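PDB 7KR6: glycoside hydrolase family 16 protein from Bacteroides ovatus, which probably hydrolyses O-glycosidic bonds of mixed-linkage beta-glucans as an endo-glucanase, and here holds the fluorinated glucosyl unit and two glucose units of a trisaccharide inhibitor in its cleft. Local coordinates for residues 138-143 and 176-181; 104-109 and 132-137. The protein carries 1 engineered substitution. All coordinates share one frame; numbering follows the deposited sequence.

Contact 1 (138-143 and 176-181); sequences QWPACG and AAHEQQ. With BGC (beta-D-glucopyranose), chain C; BGC (beta-D-glucopyranose), chain B; G2F (2-deoxy-2-fluoro-alpha-D-glucopyranose), chain D.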
loop_
_atom_site.group_PDB
_atom_site.type_symbol
_atom_site.label_atom_id
_atom_site.label_comp_id
_atom_site.label_asym_id
_atom_site.label_seq_id
_atom_site.Cartn_x
_atom_site.Cartn_y
_atom_site.Cartn_z
ATOM N N GLN A 138 -19.939 9.343 4.210
ATOM C CA GLN A 138 -18.799 9.925 3.470
ATOM C C GLN A 138 -17.699 8.860 3.459
ATOM O O GLN A 138 -17.565 8.188 4.521
ATOM C CB GLN A 138 -18.289 11.205 4.119
ATOM C CG GLN A 138 -17.388 11.974 3.162
ATOM C CD GLN A 138 -17.128 13.386 3.611
ATOM O OE1 GLN A 138 -17.649 13.829 4.636
ATOM N NE2 GLN A 138 -16.284 14.081 2.865
ATOM N N TRP A 139 -16.989 8.730 2.324
ATOM C CA TRP A 139 -15.769 7.872 2.228
ATOM C C TRP A 139 -14.929 8.162 3.456
ATOM O O TRP A 139 -14.738 9.322 3.814
ATOM C CB TRP A 139 -14.991 8.156 0.925
ATOM C CG TRP A 139 -13.815 7.256 0.675
ATOM C CD1 TRP A 139 -13.753 6.128 -0.116
ATOM C CD2 TRP A 139 -12.499 7.433 1.209
ATOM N NE1 TRP A 139 -12.506 5.573 -0.061
ATOM C CE2 TRP A 139 -11.694 6.383 0.709
ATOM C CE3 TRP A 139 -11.933 8.379 2.072
ATOM C CZ2 TRP A 139 -10.366 6.254 1.078
ATOM C CZ3 TRP A 139 -10.606 8.261 2.413
ATOM C CH2 TRP A 139 -9.839 7.204 1.927
ATOM N N PRO A 140 -14.306 7.168 4.129
ATOM C CA PRO A 140 -14.358 5.764 3.742
ATOM C C PRO A 140 -15.466 4.965 4.419
ATOM O O PRO A 140 -15.525 3.768 4.255
ATOM C CB PRO A 140 -13.001 5.249 4.250
ATOM C CG PRO A 140 -12.763 6.030 5.514
ATOM C CD PRO A 140 -13.388 7.382 5.244
ATOM N N ALA A 141 -16.344 5.624 5.174
ATOM C CA ALA A 141 -17.386 4.879 5.914
ATOM C C ALA A 141 -18.422 4.253 4.975
ATOM O O ALA A 141 -19.175 3.369 5.416
ATOM C CB ALA A 141 -18.030 5.825 6.902
ATOM N N CYS A 142 -18.530 4.696 3.710
ATOM C CA CYS A 142 -19.404 4.017 2.728
ATOM C C CYS A 142 -18.774 2.691 2.287
ATOM O O CYS A 142 -19.502 1.854 1.803
ATOM C CB CYS A 142 -19.651 4.891 1.522
ATOM S SG CYS A 142 -18.125 5.486 0.746
ATOM N N GLY A 143 -17.462 2.514 2.511
ATOM C CA GLY A 143 -16.736 1.338 2.012
ATOM C C GLY A 143 -16.337 1.543 0.563
ATOM O O GLY A 143 -17.053 2.206 -0.209
ATOM N N ALA A 176 -10.366 10.249 9.428
ATOM C CA ALA A 176 -9.407 10.228 10.558
ATOM C C ALA A 176 -9.134 8.780 10.985
ATOM O O ALA A 176 -8.038 8.513 11.570
ATOM C CB ALA A 176 -9.955 11.046 11.722
ATOM N N ALA A 177 -10.085 7.870 10.748
ATOM C CA ALA A 177 -10.071 6.464 11.227
ATOM C C ALA A 177 -10.061 5.528 9.996
ATOM O O ALA A 177 -10.602 4.410 10.076
ATOM C CB ALA A 177 -11.264 6.188 12.082
ATOM N N HIS A 178 -9.430 5.991 8.940
ATOM C CA HIS A 178 -9.322 5.289 7.624
ATOM C C HIS A 178 -8.518 4.005 7.806
ATOM O O HIS A 178 -7.445 4.025 8.468
ATOM C CB HIS A 178 -8.671 6.204 6.597
ATOM C CG HIS A 178 -8.335 5.559 5.290
ATOM N ND1 HIS A 178 -7.046 5.467 4.850
ATOM C CD2 HIS A 178 -9.091 4.913 4.376
ATOM C CE1 HIS A 178 -7.026 4.888 3.667
ATOM N NE2 HIS A 178 -8.273 4.514 3.358
ATOM N N GLU A 179 -8.993 2.905 7.236
ATOM C CA GLU A 179 -8.240 1.632 7.201
ATOM C C GLU A 179 -8.144 1.220 5.740
ATOM O O GLU A 179 -9.132 1.366 5.029
ATOM C CB GLU A 179 -8.970 0.554 8.007
ATOM C CG GLU A 179 -9.017 0.885 9.500
ATOM C CD GLU A 179 -9.701 -0.216 10.289
ATOM O OE1 GLU A 179 -9.316 -1.349 10.203
ATOM O OE2 GLU A 179 -10.701 0.081 10.968
ATOM N N GLN A 180 -7.043 0.577 5.354
ATOM C CA GLN A 180 -6.866 0.156 3.959
ATOM C C GLN A 180 -6.143 -1.185 3.969
ATOM O O GLN A 180 -5.171 -1.331 4.753
ATOM C CB GLN A 180 -6.024 1.164 3.173
ATOM C CG GLN A 180 -5.749 0.718 1.752
ATOM C CD GLN A 180 -4.885 1.642 0.937
ATOM O OE1 GLN A 180 -4.642 1.374 -0.248
ATOM N NE2 GLN A 180 -4.534 2.776 1.515
ATOM N N GLN A 181 -6.604 -2.092 3.129
ATOM C CA GLN A 181 -5.847 -3.301 2.722
ATOM C C GLN A 181 -5.534 -3.193 1.245
ATOM O O GLN A 181 -6.393 -2.769 0.466
ATOM C CB GLN A 181 -6.618 -4.580 3.005
ATOM C CG GLN A 181 -6.875 -4.820 4.482
ATOM C CD GLN A 181 -7.730 -6.031 4.712
ATOM O OE1 GLN A 181 -7.479 -7.095 4.166
ATOM N NE2 GLN A 181 -8.750 -5.896 5.546
HETATM C C2 BGC C . -9.942 9.244 -2.037
HETATM C C3 BGC C . -11.030 9.921 -1.163
HETATM C C4 BGC C . -12.346 10.078 -1.893
HETATM C C5 BGC C . -12.840 8.741 -2.482
HETATM C C6 BGC C . -14.096 8.826 -3.311
HETATM C C1 BGC C . -10.581 7.996 -2.586
HETATM O O2 BGC C . -8.755 8.988 -1.348
HETATM O O3 BGC C . -10.450 11.165 -0.753
HETATM O O4 BGC C . -13.332 10.623 -0.973
HETATM O O5 BGC C . -11.770 8.212 -3.328
HETATM O O6 BGC C . -13.909 9.722 -4.435
HETATM C C2 BGC B . -15.243 11.889 -0.535
HETATM C C3 BGC B . -15.870 13.265 -0.751
HETATM C C4 BGC B . -14.840 14.319 -0.487
HETATM C C5 BGC B . -13.593 14.060 -1.345
HETATM C C6 BGC B . -12.541 15.109 -1.103
HETATM C C1 BGC B . -13.999 11.721 -1.431
HETATM O O2 BGC B . -16.191 10.898 -0.879
HETATM O O3 BGC B . -16.880 13.378 0.247
HETATM O O4 BGC B . -15.378 15.587 -0.900
HETATM O O5 BGC B . -13.095 12.741 -1.064
HETATM O O6 BGC B . -12.003 15.100 0.209
HETATM C C1 G2F D . -10.087 3.697 -3.983
HETATM C C2 G2F D . -9.627 4.985 -3.392
HETATM C C3 G2F D . -10.178 6.175 -4.149
HETATM C C4 G2F D . -9.718 6.065 -5.581
HETATM C C5 G2F D . -10.301 4.727 -6.135
HETATM C C6 G2F D . -10.056 4.428 -7.595
HETATM O O3 G2F D . -9.750 7.388 -3.538
HETATM O O4 G2F D . -10.202 7.252 -6.304
HETATM O O5 G2F D . -9.834 3.584 -5.392
HETATM O O6 G2F D . -8.619 4.580 -7.902
HETATM F F2 G2F D . -9.936 4.982 -1.998
#
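W139 and H178 meet at the wall of the glycan-binding cleft of this family 16 glycoside hydrolase. The outer corner of the indole six-membered ring lies over one face of the imidazole. W139 CH2 is 3.4 Å from H178 NE2 and equally close to CD2. The two rings are oblique: their planes are 35° apart and their centroids 4.8 Å. P140 comes to the imidazole at its edge, with P140 CB 3.9 Å from H178 CD2. The same CB also sits over the centre of the W139 ring, 3.7 Å above its plane. The peptide bond before P140 is cis, which folds the proline back against the tryptophan it follows.

The opposite face of the indole serves the sugar. C3 and C5 of the chain C glucose pack against it, an aromatic platform of CH-pi type. W139 CG stands anti to its own backbone N (chi1 -175°), and the indole reaches along the cleft until NE1 is 3.3 Å from F2 of the fluorosugar. Q138 extends to the next glucose, where NE2 gives a weak 2.8 Å hydrogen bond to O3 of the chain B unit.

H178 NE2 is hydrogen-bonded to H170 ND1, which probably fixes the rotation of the imidazole. H170 is itself a pocket residue. A type I turn from P140 to G143 leads the loop into strand 144-150. Residues 179-181 begin strand 179-186, which pairs with strand 164-171 and, through Q180 and Q181, with a strand of the second subunit.

Contact 2 (104-109 and 132-137); sequences KKSFKY and MGDNDK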
loop_
_atom_site.group_PDB
_atom_site.type_symbol
_atom_site.label_atom_id
_atom_site.label_comp_id
_atom_site.label_asym_id
_atom_site.label_seq_id
_atom_site.Cartn_x
_atom_site.Cartn_y
_atom_site.Cartn_z
ATOM N N LYS A 104 -28.777 4.444 -8.561
ATOM C CA LYS A 104 -29.359 3.933 -9.831
ATOM C C LYS A 104 -29.168 2.422 -9.970
ATOM O O LYS A 104 -30.091 1.708 -10.427
ATOM C CB LYS A 104 -28.813 4.703 -11.038
ATOM C CG LYS A 104 -29.054 6.200 -11.017
ATOM C CD LYS A 104 -28.499 6.949 -12.245
ATOM C CE LYS A 104 -28.865 8.435 -12.247
ATOM N NZ LYS A 104 -28.234 9.160 -13.361
ATOM N N LYS A 105 -27.974 1.885 -9.691
ATOM C CA LYS A 105 -27.750 0.439 -9.824
ATOM C C LYS A 105 -26.784 0.050 -8.713
ATOM O O LYS A 105 -25.597 0.481 -8.735
ATOM C CB LYS A 105 -27.168 0.080 -11.183
ATOM C CG LYS A 105 -27.128 -1.395 -11.508
ATOM C CD LYS A 105 -28.482 -2.093 -11.604
ATOM C CE LYS A 105 -29.497 -1.254 -12.353
ATOM N NZ LYS A 105 -30.714 -2.023 -12.710
ATOM N N SER A 106 -27.240 -0.787 -7.816
ATOM C CA SER A 106 -26.402 -1.275 -6.699
ATOM C C SER A 106 -26.783 -2.717 -6.385
ATOM O O SER A 106 -27.838 -3.179 -6.835
ATOM C CB SER A 106 -26.474 -0.390 -5.515
ATOM O OG SER A 106 -27.778 -0.413 -4.910
ATOM N N PHE A 107 -25.883 -3.440 -5.751
ATOM C CA PHE A 107 -26.060 -4.889 -5.549
ATOM C C PHE A 107 -25.199 -5.352 -4.374
ATOM O O PHE A 107 -24.344 -4.612 -3.929
ATOM C CB PHE A 107 -25.725 -5.646 -6.818
ATOM C CG PHE A 107 -24.248 -5.617 -7.137
ATOM C CD1 PHE A 107 -23.701 -4.483 -7.727
ATOM C CD2 PHE A 107 -23.433 -6.702 -6.862
ATOM C CE1 PHE A 107 -22.334 -4.422 -7.982
ATOM C CE2 PHE A 107 -22.081 -6.656 -7.176
ATOM C CZ PHE A 107 -21.545 -5.518 -7.731
ATOM N N LYS A 108 -25.451 -6.574 -3.929
ATOM C CA LYS A 108 -24.781 -7.180 -2.760
ATOM C C LYS A 108 -24.595 -8.651 -3.079
ATOM O O LYS A 108 -25.569 -9.309 -3.557
ATOM C CB LYS A 108 -25.673 -6.947 -1.526
ATOM C CG LYS A 108 -25.338 -7.729 -0.279
ATOM C CD LYS A 108 -26.341 -7.577 0.859
ATOM C CE LYS A 108 -25.895 -8.385 2.062
ATOM N NZ LYS A 108 -26.732 -8.141 3.259
ATOM N N TYR A 109 -23.417 -9.193 -2.788
ATOM C CA TYR A 109 -23.128 -10.637 -2.860
ATOM C C TYR A 109 -23.463 -11.208 -4.244
ATOM O O TYR A 109 -24.149 -12.265 -4.327
ATOM C CB TYR A 109 -23.904 -11.384 -1.760
ATOM C CG TYR A 109 -23.591 -11.090 -0.317
ATOM C CD1 TYR A 109 -22.461 -10.398 0.127
ATOM C CD2 TYR A 109 -24.443 -11.572 0.667
ATOM C CE1 TYR A 109 -22.220 -10.151 1.477
ATOM C CE2 TYR A 109 -24.198 -11.355 2.013
ATOM C CZ TYR A 109 -23.106 -10.622 2.434
ATOM O OH TYR A 109 -22.904 -10.409 3.777
ATOM N N MET A 132 -18.403 1.633 -4.471
ATOM C CA MET A 132 -18.558 2.186 -3.100
ATOM C C MET A 132 -19.949 1.868 -2.587
ATOM O O MET A 132 -20.844 1.608 -3.387
ATOM C CB MET A 132 -18.340 3.694 -3.015
ATOM C CG MET A 132 -16.869 4.122 -3.161
ATOM S SD MET A 132 -16.517 5.858 -2.859
ATOM C CE MET A 132 -16.987 6.607 -4.401
ATOM N N GLY A 133 -20.096 1.914 -1.277
ATOM C CA GLY A 133 -21.402 1.659 -0.653
ATOM C C GLY A 133 -22.450 2.663 -1.090
ATOM O O GLY A 133 -22.211 3.855 -1.109
ATOM N N ASP A 134 -23.618 2.149 -1.460
ATOM C CA ASP A 134 -24.773 2.940 -1.988
ATOM C C ASP A 134 -25.562 3.488 -0.792
ATOM O O ASP A 134 -26.684 2.999 -0.551
ATOM C CB ASP A 134 -25.571 2.056 -2.934
ATOM C CG ASP A 134 -26.653 2.787 -3.715
ATOM O OD1 ASP A 134 -26.425 3.953 -4.054
ATOM O OD2 ASP A 134 -27.739 2.173 -3.924
ATOM N N ASN A 135 -24.962 4.390 -0.040
ATOM C CA ASN A 135 -25.547 5.001 1.177
ATOM C C ASN A 135 -25.046 6.434 1.189
ATOM O O ASN A 135 -24.245 6.797 0.302
ATOM C CB ASN A 135 -25.183 4.162 2.407
ATOM C CG ASN A 135 -23.686 4.033 2.573
ATOM O OD1 ASN A 135 -23.007 5.028 2.695
ATOM N ND2 ASN A 135 -23.176 2.808 2.590
ATOM N N ASP A 136 -25.388 7.189 2.217
ATOM C CA ASP A 136 -24.974 8.603 2.275
ATOM C C ASP A 136 -23.845 8.799 3.288
ATOM O O ASP A 136 -23.589 9.963 3.658
ATOM C CB ASP A 136 -26.193 9.493 2.517
ATOM C CG ASP A 136 -27.042 9.661 1.264
ATOM O OD1 ASP A 136 -26.461 9.730 0.115
ATOM O OD2 ASP A 136 -28.272 9.725 1.435
ATOM N N LYS A 137 -23.084 7.750 3.627
ATOM C CA LYS A 137 -21.888 7.920 4.487
ATOM C C LYS A 137 -20.755 8.475 3.634
ATOM O O LYS A 137 -20.735 8.162 2.465
ATOM C CB LYS A 137 -21.519 6.607 5.164
ATOM C CG LYS A 137 -22.652 6.040 6.001
ATOM C CD LYS A 137 -22.241 4.915 6.867
ATOM C CE LYS A 137 -23.189 4.680 8.023
ATOM N NZ LYS A 137 -24.117 3.565 7.710
#
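S106 and D134 join two strand ends at the surface of the family 16 beta-sandwich. S106 lies near the end of strand 93-107. D134 follows directly on strand 125-133 and is the centre of an inverse gamma turn. S106 OG donates a hydrogen bond of 2.8 Å to D134 OD2. The hydroxyl meets the carboxylate oxygen from above, 38° out of the carboxylate plane. Both side chains leave the backbone toward the other segment. With chi1 at 67° the serine OG lies between backbone N and carbonyl carbon, and from there it meets D134 OD2. The aspartate CG points away from its backbone N (chi1 -171°), which extends the carboxylate across the gap. The two methylenes follow behind the bond, with S106 CB 3.7 Å from D134 CB. The other carboxylate oxygen, D134 OD1, accepts from the backbone N of G103, so the group is gripped at both oxygens by the 93-107 strand region.

Beyond D134 the chain turns again. D136 OD1 forms a salt bridge with K102 NZ, a further polar tie to that strand. The side chain of N135 reaches forward in an Asx turn, where N135 OD1 accepts from the backbone N of K137 at 2.9 Å.

Overall arrangement
Contact 2 closes before contact 1 opens along the chain, with centres about 15 Å apart. The loop between strands 125-133 and 144-150 joins them. Strands 93-107 and 125-133 both pair antiparallel with strand 232-240 in the same sheet, and 125-133 also pairs with 144-150. The two contacts also touch directly, since G143 O probably accepts a hydrogen bond from G133 N. One loop is thus tied at its start to strand 93-107 and packed further on against H178, just before strand 179-186. Contact 1 lines the sugar cleft. The S106-D134 hydrogen bond is a surface tie, with the D134 side chain about 13 Å from a bound glucose, although M132 at the start of the same segment touches the sugar.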